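PDB 5F7U: cycloalternan-forming enzyme from Listeria monocytogenes serovar 1/2a, which belongs to glycosyl hydrolase family 31 and combines a TIM-barrel domain with several beta domains, including a family 6 carbohydrate-binding module. Local coordinates for residues D29-G33 with F113-W118; E87-E91 with T229-N233; Y704-K710 with Y838-D843. The protein carries 1 engineered substitution. All blocks are in the same frame, centred on the assembly; numbering follows the deposited sequence.

Contact 1: residues D29-G33 with F113-W118; sequences DPKAG and FYVTDW
Ala32 N donates a 2.8 Å hydrogen bond to Thr116 O. The donor stands nearly on the line of the carbonyl, with a C=O...N angle of 164°. This bond belongs to a single beta bridge between Lys31 and Thr116, whose backbones run in the same direction. The bridge pins the loop between strands 25-26 and 36-43, part of the Lmo2446-like N-terminal region, to the long strand 106-129 at a break in that strand. The second bond of the bridge is weak: Thr116 N lies 3.5 Å from Pro30 O. Pro30 O has further partners. A water donates to Pro30 O at 2.8 Å and to Tyr114 O at 2.7 Å, so the water ties the two carbonyls together. The CA-H of Val115 points at Pro30 O as well. Asp29, at the start of the loop, forms a salt bridge with Arg545, a residue of the TIM-barrel region.

The packing begins at Pro30. Its ring lies over one face of Phe113 in a CH-pi contact, with Pro30 CG 4.0 Å from the centroid of the Phe113 ring and shifted toward its rim. The Phe113 ring is brought there by a chi1 of 63°, which sets CG between the backbone N and carbonyl carbon. Val115 covers the backbone bridge with one methyl, and its CG1 reaches 3.5 Å from Ala32 N. On Thr116, the hydroxyl rather than the methyl meets the lysine, with OG1 3.6 Å from Lys31 CG. The Lys31 chain then runs past Leu228 of strand 214-229. Further along it, Lys31 CE approaches Trp118 NE1 obliquely at 4.2 Å.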
ATOM      1  N   ASP A  29      34.614  -3.202   2.055  1.00 16.69           N
ATOM      2  CA  ASP A  29      34.886  -3.559   3.449  1.00 17.41           C
ATOM      3  C   ASP A  29      35.426  -4.982   3.432  1.00 17.19           C
ATOM      4  O   ASP A  29      34.651  -5.923   3.496  1.00 17.15           O
ATOM      5  CB  ASP A  29      33.602  -3.483   4.303  1.00 18.90           C
ATOM      6  CG  ASP A  29      32.987  -2.087   4.336  1.00 20.05           C
ATOM      7  OD1 ASP A  29      33.672  -1.103   4.693  1.00 20.65           O
ATOM      8  OD2 ASP A  29      31.781  -1.975   4.056  1.00 22.15           O
ATOM      9  N   PRO A  30      36.765  -5.145   3.306  1.00 17.08           N
ATOM     10  CA  PRO A  30      37.358  -6.479   3.130  1.00 17.22           C
ATOM     11  C   PRO A  30      37.188  -7.374   4.355  1.00 17.65           C
ATOM     12  O   PRO A  30      37.386  -6.931   5.501  1.00 17.14           O
ATOM     13  CB  PRO A  30      38.840  -6.177   2.900  1.00 17.42           C
ATOM     14  CG  PRO A  30      38.840  -4.781   2.328  1.00 17.15           C
ATOM     15  CD  PRO A  30      37.780  -4.084   3.142  1.00 17.12           C
ATOM     16  N   LYS A  31      36.805  -8.618   4.086  1.00 18.05           N
ATOM     17  CA  LYS A  31      36.770  -9.671   5.079  1.00 18.85           C
ATOM     18  C   LYS A  31      38.037 -10.508   4.950  1.00 19.09           C
ATOM     19  O   LYS A  31      38.758 -10.412   3.946  1.00 18.66           O
ATOM     20  CB  LYS A  31      35.539 -10.553   4.879  1.00 20.02           C
ATOM     21  CG  LYS A  31      34.208  -9.848   5.120  1.00 20.94           C
ATOM     22  CD  LYS A  31      33.087 -10.854   4.889  1.00 22.94           C
ATOM     23  CE  LYS A  31      31.765 -10.215   4.540  1.00 24.30           C
ATOM     24  NZ  LYS A  31      31.770  -9.619   3.169  1.00 25.09           N
ATOM     25  N   ALA A  32      38.297 -11.342   5.956  1.00 19.68           N
ATOM     26  CA  ALA A  32      39.433 -12.272   5.944  1.00 20.66           C
ATOM     27  C   ALA A  32      39.499 -13.084   4.639  1.00 21.02           C
ATOM     28  O   ALA A  32      38.471 -13.580   4.145  1.00 21.15           O
ATOM     29  CB  ALA A  32      39.344 -13.206   7.145  1.00 21.69           C
ATOM     30  N   GLY A  33      40.702 -13.203   4.086  1.00 21.41           N
ATOM     31  CA  GLY A  33      40.939 -14.011   2.883  1.00 22.39           C
ATOM     32  C   GLY A  33      40.500 -13.407   1.558  1.00 22.08           C
ATOM     33  O   GLY A  33      40.644 -14.049   0.519  1.00 23.00           O
ATOM     34  N   PHE A 113      41.147   0.499   6.746  1.00 17.32           N
ATOM     35  CA  PHE A 113      40.103  -0.526   6.894  1.00 17.11           C
ATOM     36  C   PHE A 113      40.532  -1.590   7.881  1.00 17.79           C
ATOM     37  O   PHE A 113      41.738  -1.806   8.092  1.00 18.46           O
ATOM     38  CB  PHE A 113      39.639  -1.130   5.541  1.00 16.28           C
ATOM     39  CG  PHE A 113      40.711  -1.883   4.763  1.00 15.91           C
ATOM     40  CD1 PHE A 113      40.943  -3.251   4.971  1.00 16.13           C
ATOM     41  CD2 PHE A 113      41.441  -1.232   3.762  1.00 15.48           C
ATOM     42  CE1 PHE A 113      41.898  -3.936   4.216  1.00 16.06           C
ATOM     43  CE2 PHE A 113      42.393  -1.907   2.994  1.00 15.57           C
ATOM     44  CZ  PHE A 113      42.628  -3.265   3.223  1.00 15.91           C
ATOM     45  N   TYR A 114      39.538  -2.215   8.508  1.00 18.16           N
ATOM     46  CA  TYR A 114      39.768  -3.251   9.505  1.00 19.05           C
ATOM     47  C   TYR A 114      39.183  -4.551   8.972  1.00 18.46           C
ATOM     48  O   TYR A 114      38.004  -4.611   8.622  1.00 18.61           O
ATOM     49  CB  TYR A 114      39.119  -2.889  10.840  1.00 20.40           C
ATOM     50  CG  TYR A 114      39.500  -1.521  11.357  1.00 21.70           C
ATOM     51  CD1 TYR A 114      40.622  -1.346  12.184  1.00 22.94           C
ATOM     52  CD2 TYR A 114      38.720  -0.389  11.037  1.00 22.08           C
ATOM     53  CE1 TYR A 114      40.965  -0.081  12.652  1.00 24.38           C
ATOM     54  CE2 TYR A 114      39.059   0.868  11.512  1.00 23.14           C
ATOM     55  CZ  TYR A 114      40.174   1.013  12.318  1.00 24.41           C
ATOM     56  OH  TYR A 114      40.496   2.273  12.792  1.00 26.05           O
ATOM     57  N   VAL A 115      40.006  -5.582   8.922  1.00 18.06           N
ATOM     58  CA  VAL A 115      39.625  -6.824   8.268  1.00 17.54           C
ATOM     59  C   VAL A 115      38.815  -7.686   9.238  1.00 17.84           C
ATOM     60  O   VAL A 115      39.236  -7.955  10.367  1.00 18.41           O
ATOM     61  CB  VAL A 115      40.861  -7.544   7.700  1.00 17.71           C
ATOM     62  CG1 VAL A 115      40.464  -8.857   7.045  1.00 18.02           C
ATOM     63  CG2 VAL A 115      41.557  -6.632   6.685  1.00 17.24           C
ATOM     64  N   THR A 116      37.649  -8.111   8.767  1.00 17.34           N
ATOM     65  CA  THR A 116      36.644  -8.727   9.617  1.00 17.77           C
ATOM     66  C   THR A 116      36.406 -10.204   9.299  1.00 18.37           C
ATOM     67  O   THR A 116      36.797 -10.702   8.237  1.00 18.13           O
ATOM     68  CB  THR A 116      35.309  -7.979   9.442  1.00 17.48           C
ATOM     69  OG1 THR A 116      34.984  -7.947   8.043  1.00 16.56           O
ATOM     70  CG2 THR A 116      35.416  -6.535   9.968  1.00 17.07           C
ATOM     71  N   ASP A 117      35.769 -10.898  10.241  1.00 18.22           N
ATOM     72  CA  ASP A 117      35.187 -12.205   9.981  1.00 18.63           C
ATOM     73  C   ASP A 117      33.987 -12.404  10.888  1.00 17.67           C
ATOM     74  O   ASP A 117      33.809 -11.666  11.864  1.00 17.22           O
ATOM     75  CB  ASP A 117      36.226 -13.344  10.156  1.00 20.11           C
ATOM     76  CG  ASP A 117      35.923 -14.568   9.276  1.00 21.05           C
ATOM     77  OD1 ASP A 117      34.802 -14.717   8.740  1.00 20.85           O
ATOM     78  OD2 ASP A 117      36.836 -15.408   9.124  1.00 22.77           O
ATOM     79  N   TRP A 118      33.151 -13.378  10.536  1.00 17.61           N
ATOM     80  CA  TRP A 118      31.941 -13.684  11.300  1.00 17.04           C
ATOM     81  C   TRP A 118      32.229 -14.377  12.623  1.00 17.27           C
ATOM     82  O   TRP A 118      33.083 -15.269  12.702  1.00 17.72           O
ATOM     83  CB  TRP A 118      30.971 -14.516  10.438  1.00 16.93           C
ATOM     84  CG  TRP A 118      30.355 -13.691   9.348  1.00 17.02           C
ATOM     85  CD1 TRP A 118      30.747 -13.626   8.035  1.00 17.43           C
ATOM     86  CD2 TRP A 118      29.273 -12.779   9.491  1.00 16.47           C
ATOM     87  NE1 TRP A 118      29.952 -12.727   7.348  1.00 17.18           N
ATOM     88  CE2 TRP A 118      29.054 -12.179   8.222  1.00 16.55           C
ATOM     89  CE3 TRP A 118      28.479 -12.380  10.582  1.00 15.75           C
ATOM     90  CZ2 TRP A 118      28.046 -11.233   8.000  1.00 16.24           C
ATOM     91  CZ3 TRP A 118      27.474 -11.417  10.369  1.00 15.38           C
ATOM     92  CH2 TRP A 118      27.267 -10.862   9.076  1.00 15.77           C
TER
HETATM   93  O   HOH W   1      36.277  -4.561   6.504  1.00 17.29           O

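Contact 2: residues E87-E91 with T229-N233; sequences EKGDE and TDGKN
Gly89 lies against Asp230, its CA 3.5 Å from Asp230 O in a CA-H...O contact. Two tight loops meet here. Residues 87-90 form a type II beta turn with Gly89 at its third position, where positive phi is usual. Residues 229-233 form a loop built on an ST turn and an Asx turn. In the ST turn Thr229 OG1 accepts from Gly231 N, and it is also hydrogen-bonded to Val234 O. The Asx turn is at Asp230. The loop joins strands 214-229 and 235-243 in the galactose mutarotase-like region.

The Asp230 carboxylate turns toward the residues that follow it. Its chi1 of 71° places CG between the backbone N and carbonyl carbon. Asp230 OD1 takes Asn233 N at 2.8 Å through its syn lone pair. Lys232 N reaches the same oxygen from above the carboxylate plane, and Val234 N is a further donor to it. Asp230 OD2 receives Asn233 ND2 at 3.0 Å, also on its syn side, and lies almost in the amide plane of Asn233. These bonds hold the carboxylate and the amide against each other. A water donates to Asp230 OD2 at 2.6 Å and to Gly89 O at 2.7 Å, which carries the network across to the turn.

The two lysines cross between the loops in opposite senses. Lys88 extends from the turn and passes its CE within 3.6 Å of Thr229 O, while its NZ goes on to a salt bridge with Glu119. Lys232 comes back the other way. Its chain bends at chi3, -78°, and Lys232 NZ makes a weak hydrogen bond of 3.4 Å to Gly89 O. At the far end Glu91 and Asn233 meet through a second water, which donates to Glu91 OE2 at 2.8 Å and accepts from Asn233 ND2.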
ATOM      1  N   GLU A  87      44.183 -11.168   7.127  1.00 23.35           N
ATOM      2  CA  GLU A  87      43.582 -11.951   8.211  1.00 24.13           C
ATOM      3  C   GLU A  87      42.650 -11.110   9.063  1.00 23.05           C
ATOM      4  O   GLU A  87      42.800  -9.884   9.135  1.00 21.92           O
ATOM      5  CB  GLU A  87      44.678 -12.539   9.079  1.00 26.76           C
ATOM      6  CG  GLU A  87      45.538 -13.556   8.361  1.00 29.45           C
ATOM      7  CD  GLU A  87      46.778 -13.897   9.166  1.00 32.56           C
ATOM      8  OE1 GLU A  87      46.648 -14.548  10.218  1.00 35.20           O
ATOM      9  OE2 GLU A  87      47.881 -13.499   8.756  1.00 34.29           O
ATOM     10  N   LYS A  88      41.712 -11.787   9.734  1.00 22.74           N
ATOM     11  CA  LYS A  88      40.796 -11.132  10.672  1.00 22.27           C
ATOM     12  C   LYS A  88      41.630 -10.364  11.698  1.00 22.62           C
ATOM     13  O   LYS A  88      42.571 -10.928  12.264  1.00 23.37           O
ATOM     14  CB  LYS A  88      39.917 -12.171  11.380  1.00 22.52           C
ATOM     15  CG  LYS A  88      38.967 -11.591  12.424  1.00 22.33           C
ATOM     16  CD  LYS A  88      38.423 -12.696  13.298  1.00 23.07           C
ATOM     17  CE  LYS A  88      37.382 -12.177  14.272  1.00 23.25           C
ATOM     18  NZ  LYS A  88      36.970 -13.266  15.189  1.00 24.48           N
ATOM     19  N   GLY A  89      41.283  -9.094  11.909  1.00 21.96           N
ATOM     20  CA  GLY A  89      41.990  -8.232  12.864  1.00 22.73           C
ATOM     21  C   GLY A  89      43.058  -7.335  12.249  1.00 22.33           C
ATOM     22  O   GLY A  89      43.523  -6.409  12.908  1.00 23.00           O
ATOM     23  N   ASP A  90      43.458  -7.599  11.003  1.00 21.83           N
ATOM     24  CA  ASP A  90      44.450  -6.745  10.336  1.00 21.58           C
ATOM     25  C   ASP A  90      43.876  -5.347  10.160  1.00 20.92           C
ATOM     26  O   ASP A  90      42.721  -5.181   9.757  1.00 20.27           O
ATOM     27  CB  ASP A  90      44.892  -7.301   8.977  1.00 21.12           C
ATOM     28  CG  ASP A  90      45.825  -8.500   9.087  1.00 22.50           C
ATOM     29  OD1 ASP A  90      46.417  -8.753  10.161  1.00 23.50           O
ATOM     30  OD2 ASP A  90      45.982  -9.195   8.065  1.00 22.63           O
ATOM     31  N   GLU A  91      44.689  -4.353  10.496  1.00 21.29           N
ATOM     32  CA  GLU A  91      44.313  -2.962  10.350  1.00 21.03           C
ATOM     33  C   GLU A  91      45.207  -2.395   9.263  1.00 20.62           C
ATOM     34  O   GLU A  91      46.429  -2.320   9.427  1.00 21.10           O
ATOM     35  CB  GLU A  91      44.498  -2.216  11.676  1.00 22.39           C
ATOM     36  CG  GLU A  91      44.231  -0.719  11.572  1.00 22.92           C
ATOM     37  CD  GLU A  91      44.475   0.044  12.865  1.00 24.72           C
ATOM     38  OE1 GLU A  91      44.778   1.252  12.776  1.00 25.43           O
ATOM     39  OE2 GLU A  91      44.372  -0.529  13.969  1.00 25.97           O
ATOM     40  N   THR A 229      33.118  -8.768  12.526  1.00 15.59           N
ATOM     41  CA  THR A 229      33.958  -7.949  13.385  1.00 16.20           C
ATOM     42  C   THR A 229      35.440  -8.227  13.139  1.00 17.71           C
ATOM     43  O   THR A 229      35.805  -9.324  12.695  1.00 18.12           O
ATOM     44  CB  THR A 229      33.616  -8.168  14.896  1.00 16.29           C
ATOM     45  OG1 THR A 229      34.388  -7.278  15.702  1.00 16.86           O
ATOM     46  CG2 THR A 229      33.919  -9.596  15.362  1.00 16.71           C
ATOM     47  N   ASP A 230      36.272  -7.229  13.405  1.00 18.59           N
ATOM     48  CA  ASP A 230      37.712  -7.462  13.458  1.00 20.58           C
ATOM     49  C   ASP A 230      38.145  -7.930  14.854  1.00 21.67           C
ATOM     50  O   ASP A 230      39.320  -8.251  15.060  1.00 23.09           O
ATOM     51  CB  ASP A 230      38.504  -6.227  12.995  1.00 21.03           C
ATOM     52  CG  ASP A 230      38.445  -5.074  13.993  1.00 20.85           C
ATOM     53  OD1 ASP A 230      37.460  -4.955  14.752  1.00 20.45           O
ATOM     54  OD2 ASP A 230      39.390  -4.283  14.006  1.00 21.72           O
ATOM     55  N   GLY A 231      37.189  -7.954  15.791  1.00 21.94           N
ATOM     56  CA  GLY A 231      37.423  -8.323  17.194  1.00 24.16           C
ATOM     57  C   GLY A 231      37.968  -7.215  18.089  1.00 25.60           C
ATOM     58  O   GLY A 231      38.308  -7.468  19.260  1.00 27.46           O
ATOM     59  N   LYS A 232      38.060  -5.995  17.556  1.00 25.80           N
ATOM     60  CA  LYS A 232      38.777  -4.897  18.221  1.00 27.08           C
ATOM     61  C   LYS A 232      38.167  -3.501  18.052  1.00 26.60           C
ATOM     62  O   LYS A 232      38.042  -2.750  19.017  1.00 27.45           O
ATOM     63  CB  LYS A 232      40.232  -4.842  17.728  1.00 28.84           C
ATOM     64  CG  LYS A 232      41.132  -5.956  18.238  1.00 30.99           C
ATOM     65  CD  LYS A 232      42.593  -5.750  17.862  1.00 33.30           C
ATOM     66  CE  LYS A 232      42.863  -6.133  16.410  1.00 34.00           C
ATOM     67  NZ  LYS A 232      44.319  -6.316  16.184  1.00 36.69           N
ATOM     68  N   ASN A 233      37.836  -3.150  16.816  1.00 25.53           N
ATOM     69  CA  ASN A 233      37.515  -1.773  16.432  1.00 25.18           C
ATOM     70  C   ASN A 233      36.113  -1.618  15.843  1.00 23.59           C
ATOM     71  O   ASN A 233      35.470  -0.594  16.044  1.00 23.43           O
ATOM     72  CB  ASN A 233      38.527  -1.267  15.395  1.00 26.09           C
ATOM     73  CG  ASN A 233      39.938  -1.176  15.946  1.00 27.82           C
ATOM     74  OD1 ASN A 233      40.282  -0.218  16.650  1.00 28.88           O
ATOM     75  ND2 ASN A 233      40.778  -2.153  15.601  1.00 28.16           N
TER
HETATM   76  O   HOH W   2      41.967  -4.240  13.561  1.00 29.49           O
HETATM   77  O   HOH W   3      43.760  -2.958  15.190  1.00 30.07           O

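Contact 3: residues Y704-K710 with Y838-D843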
ATOM      1  N   TYR A 704     -18.107   4.928   3.235  1.00 14.11           N
ATOM      2  CA  TYR A 704     -17.459   3.641   3.503  1.00 13.95           C
ATOM      3  C   TYR A 704     -15.938   3.771   3.396  1.00 13.34           C
ATOM      4  O   TYR A 704     -15.205   3.300   4.278  1.00 13.19           O
ATOM      5  CB  TYR A 704     -17.985   2.601   2.501  1.00 14.15           C
ATOM      6  CG  TYR A 704     -17.272   1.263   2.471  1.00 14.24           C
ATOM      7  CD1 TYR A 704     -17.637   0.245   3.351  1.00 14.58           C
ATOM      8  CD2 TYR A 704     -16.249   1.006   1.535  1.00 14.17           C
ATOM      9  CE1 TYR A 704     -17.011  -0.998   3.317  1.00 14.81           C
ATOM     10  CE2 TYR A 704     -15.576  -0.230   1.513  1.00 14.21           C
ATOM     11  CZ  TYR A 704     -15.982  -1.225   2.394  1.00 14.37           C
ATOM     12  OH  TYR A 704     -15.364  -2.463   2.392  1.00 14.51           O
ATOM     13  N   ILE A 705     -15.479   4.392   2.307  1.00 12.90           N
ATOM     14  CA  ILE A 705     -14.040   4.599   2.075  1.00 12.72           C
ATOM     15  C   ILE A 705     -13.405   5.406   3.205  1.00 12.93           C
ATOM     16  O   ILE A 705     -12.335   5.047   3.715  1.00 12.30           O
ATOM     17  CB  ILE A 705     -13.791   5.270   0.701  1.00 12.65           C
ATOM     18  CG1 ILE A 705     -14.208   4.298  -0.431  1.00 12.39           C
ATOM     19  CG2 ILE A 705     -12.333   5.754   0.556  1.00 12.64           C
ATOM     20  CD1 ILE A 705     -14.217   4.945  -1.816  1.00 12.50           C
ATOM     21  N   TYR A 706     -14.084   6.469   3.630  1.00 13.48           N
ATOM     22  CA  TYR A 706     -13.495   7.321   4.652  1.00 13.92           C
ATOM     23  C   TYR A 706     -13.533   6.662   6.023  1.00 14.37           C
ATOM     24  O   TYR A 706     -12.621   6.849   6.830  1.00 14.54           O
ATOM     25  CB  TYR A 706     -14.143   8.707   4.666  1.00 14.28           C
ATOM     26  CG  TYR A 706     -13.321   9.741   5.406  1.00 14.52           C
ATOM     27  CD1 TYR A 706     -11.944   9.916   5.125  1.00 14.38           C
ATOM     28  CD2 TYR A 706     -13.893  10.531   6.402  1.00 14.98           C
ATOM     29  CE1 TYR A 706     -11.185  10.849   5.802  1.00 14.67           C
ATOM     30  CE2 TYR A 706     -13.140  11.492   7.080  1.00 15.37           C
ATOM     31  CZ  TYR A 706     -11.790  11.641   6.787  1.00 15.12           C
ATOM     32  OH  TYR A 706     -11.056  12.583   7.478  1.00 15.40           O
ATOM     33  N   THR A 707     -14.577   5.866   6.288  1.00 14.20           N
ATOM     34  CA  THR A 707     -14.570   5.075   7.522  1.00 14.38           C
ATOM     35  C   THR A 707     -13.391   4.101   7.504  1.00 13.99           C
ATOM     36  O   THR A 707     -12.739   3.897   8.536  1.00 14.27           O
ATOM     37  CB  THR A 707     -15.908   4.335   7.739  1.00 14.72           C
ATOM     38  OG1 THR A 707     -16.953   5.301   7.834  1.00 15.02           O
ATOM     39  CG2 THR A 707     -15.909   3.516   9.047  1.00 15.04           C
ATOM     40  N   ALA A 708     -13.118   3.508   6.343  1.00 13.68           N
ATOM     41  CA  ALA A 708     -11.949   2.614   6.235  1.00 13.38           C
ATOM     42  C   ALA A 708     -10.642   3.375   6.464  1.00 13.69           C
ATOM     43  O   ALA A 708      -9.722   2.847   7.093  1.00 13.94           O
ATOM     44  CB  ALA A 708     -11.922   1.888   4.894  1.00 12.86           C
ATOM     45  N   ALA A 709     -10.572   4.615   5.992  1.00 13.79           N
ATOM     46  CA  ALA A 709      -9.384   5.449   6.225  1.00 14.25           C
ATOM     47  C   ALA A 709      -9.154   5.674   7.732  1.00 15.11           C
ATOM     48  O   ALA A 709      -8.021   5.583   8.222  1.00 15.10           O
ATOM     49  CB  ALA A 709      -9.512   6.779   5.492  1.00 14.21           C
ATOM     50  N   LYS A 710     -10.232   5.904   8.470  1.00 15.87           N
ATOM     51  CA  LYS A 710     -10.141   6.068   9.917  1.00 17.36           C
ATOM     52  C   LYS A 710      -9.723   4.767  10.590  1.00 17.40           C
ATOM     53  O   LYS A 710      -8.952   4.800  11.545  1.00 17.00           O
ATOM     54  CB  LYS A 710     -11.485   6.574  10.479  1.00 18.77           C
ATOM     55  CG  LYS A 710     -11.599   6.634  11.999  1.00 21.22           C
ATOM     56  CD  LYS A 710     -10.871   7.819  12.594  1.00 23.03           C
ATOM     57  CE  LYS A 710     -11.575   8.374  13.832  1.00 24.83           C
ATOM     58  NZ  LYS A 710     -12.054   7.328  14.784  1.00 25.83           N
ATOM     59  N   TYR A 838     -21.373  -2.589  12.646  1.00 20.59           N
ATOM     60  CA  TYR A 838     -20.483  -1.693  11.937  1.00 19.14           C
ATOM     61  C   TYR A 838     -20.449  -0.350  12.642  1.00 19.28           C
ATOM     62  O   TYR A 838     -21.489   0.153  13.053  1.00 19.43           O
ATOM     63  CB  TYR A 838     -20.994  -1.524  10.515  1.00 18.64           C
ATOM     64  CG  TYR A 838     -20.193  -0.584   9.636  1.00 18.00           C
ATOM     65  CD1 TYR A 838     -18.977  -0.985   9.080  1.00 17.61           C
ATOM     66  CD2 TYR A 838     -20.687   0.689   9.310  1.00 17.97           C
ATOM     67  CE1 TYR A 838     -18.257  -0.141   8.235  1.00 17.31           C
ATOM     68  CE2 TYR A 838     -19.974   1.539   8.470  1.00 17.76           C
ATOM     69  CZ  TYR A 838     -18.757   1.122   7.945  1.00 17.34           C
ATOM     70  OH  TYR A 838     -18.056   1.946   7.082  1.00 17.46           O
ATOM     71  N   SER A 839     -19.253   0.207  12.781  0.50 18.81           N
ATOM     72  CA  SER A 839     -19.076   1.531  13.369  0.50 19.19           C
ATOM     73  C   SER A 839     -18.803   2.508  12.240  0.50 18.91           C
ATOM     74  O   SER A 839     -17.715   2.486  11.652  0.50 18.39           O
ATOM     75  CB  SER A 839     -17.904   1.522  14.356  0.50 19.45           C
ATOM     76  OG  SER A 839     -17.983   2.604  15.266  0.50 20.07           O
ATOM     77  N   PHE A 840     -19.793   3.344  11.928  1.00 19.03           N
ATOM     78  CA  PHE A 840     -19.676   4.341  10.867  1.00 18.66           C
ATOM     79  C   PHE A 840     -19.075   5.658  11.390  1.00 19.00           C
ATOM     80  O   PHE A 840     -19.547   6.212  12.376  1.00 19.41           O
ATOM     81  CB  PHE A 840     -21.070   4.576  10.261  1.00 18.83           C
ATOM     82  CG  PHE A 840     -21.151   5.738   9.325  1.00 18.69           C
ATOM     83  CD1 PHE A 840     -20.268   5.866   8.238  1.00 18.27           C
ATOM     84  CD2 PHE A 840     -22.134   6.722   9.520  1.00 19.40           C
ATOM     85  CE1 PHE A 840     -20.357   6.949   7.379  1.00 18.17           C
ATOM     86  CE2 PHE A 840     -22.237   7.799   8.649  1.00 19.21           C
ATOM     87  CZ  PHE A 840     -21.339   7.919   7.589  1.00 18.84           C
ATOM     88  N   TYR A 841     -18.037   6.140  10.709  1.00 18.39           N
ATOM     89  CA  TYR A 841     -17.429   7.424  11.020  1.00 18.77           C
ATOM     90  C   TYR A 841     -18.168   8.542  10.305  1.00 19.55           C
ATOM     91  O   TYR A 841     -17.983   8.763   9.100  1.00 19.31           O
ATOM     92  CB  TYR A 841     -15.963   7.409  10.598  1.00 18.16           C
ATOM     93  CG  TYR A 841     -15.174   8.652  10.952  1.00 18.85           C
ATOM     94  CD1 TYR A 841     -15.230   9.212  12.236  1.00 19.27           C
ATOM     95  CD2 TYR A 841     -14.331   9.239  10.005  1.00 18.47           C
ATOM     96  CE1 TYR A 841     -14.489  10.347  12.551  1.00 20.10           C
ATOM     97  CE2 TYR A 841     -13.578  10.363  10.310  1.00 18.81           C
ATOM     98  CZ  TYR A 841     -13.661  10.912  11.576  1.00 19.62           C
ATOM     99  OH  TYR A 841     -12.911  12.023  11.861  1.00 20.60           O
ATOM    100  N   ASP A 842     -19.006   9.251  11.053  1.00 20.31           N
ATOM    101  CA  ASP A 842     -19.885  10.229  10.447  1.00 21.28           C
ATOM    102  C   ASP A 842     -19.182  11.602  10.428  1.00 22.03           C
ATOM    103  O   ASP A 842     -19.423  12.453  11.289  1.00 22.79           O
ATOM    104  CB  ASP A 842     -21.225  10.219  11.186  1.00 21.77           C
ATOM    105  CG  ASP A 842     -22.250  11.171  10.597  1.00 22.38           C
ATOM    106  OD1 ASP A 842     -21.983  11.831   9.579  1.00 22.36           O
ATOM    107  OD2 ASP A 842     -23.334  11.256  11.192  1.00 23.45           O
ATOM    108  N   ASP A 843     -18.318  11.784   9.426  1.00 22.03           N
ATOM    109  CA  ASP A 843     -17.483  12.991   9.281  1.00 23.30           C
ATOM    110  C   ASP A 843     -18.321  14.254   9.066  1.00 23.76           C
ATOM    111  O   ASP A 843     -17.911  15.352   9.464  1.00 25.16           O
ATOM    112  CB  ASP A 843     -16.495  12.837   8.104  1.00 23.28           C
ATOM    113  CG  ASP A 843     -15.482  13.986   8.018  1.00 25.04           C
ATOM    114  OD1 ASP A 843     -14.797  14.280   9.027  1.00 25.72           O
ATOM    115  OD2 ASP A 843     -15.345  14.603   6.933  1.00 25.90           O
TER
HETATM  116  O   HOH W   4     -15.726   1.193   6.112  1.00 15.78           O
HETATM  117  O   HOH W   5     -11.890  13.642   9.836  1.00 22.10           O
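One direct hydrogen bond joins the segments: Tyr841 N donates to Thr707 OG1 at 3.2 Å. The same hydroxyl also bonds to Pro703 O, one turn back. Two waters add indirect links. One donates to Tyr704 O and bonds to Tyr838 OH at 2.6 Å. The other joins Tyr706 OH, Tyr841 OH and Asp843 OD1; Tyr706 OH is held as well by Leu360 O.

Helix 702-715, which follows the last barrel strand, 657-660, in the chain, here crosses an edge strand of an antiparallel beta sheet, 835-842. The axes are 7.6 Å apart at an angle of 100°.

The ring contacts centre on Tyr841. Lys710 CE sits over one face, 4.1 Å from the centroid of the Tyr841 ring, in a CH-pi contact. Lys710 NZ makes an off-centre cation-pi contact with that ring, and its salt bridge is to Asp714. Tyr706 CE2 meets the Tyr841 edge, 3.4 Å from Tyr841 CE2. The two rings are oblique, their planes 39° apart.

In the remaining packing, Asp843 CG lies 3.5 Å from Tyr706 CE2. The Thr707 methyl, CG2, lies 3.3 Å from Ser839 O.

In the fold
From the N terminus, residues 29-33 come first and 87-91 follow. Residues 113-118 then close contact 1, a loop of about 80 residues. Residues 229-233 close contact 2, so the two loops cross rather than nest. They also touch: Val115 of contact 1 probably forms backbone hydrogen bonds with Gly89 and Asp90 of contact 2. Together they tie the N-terminal beta region to the galactose mutarotase-like region, with strand 106-129 running between them. Contact 3 opens only after both have closed, and residues 838-843 close it about 128 residues after 704-710. Its centre is about 55 Å from that of contact 1, across the chain's centre. It fastens helix 702-715 to a later beta sheet.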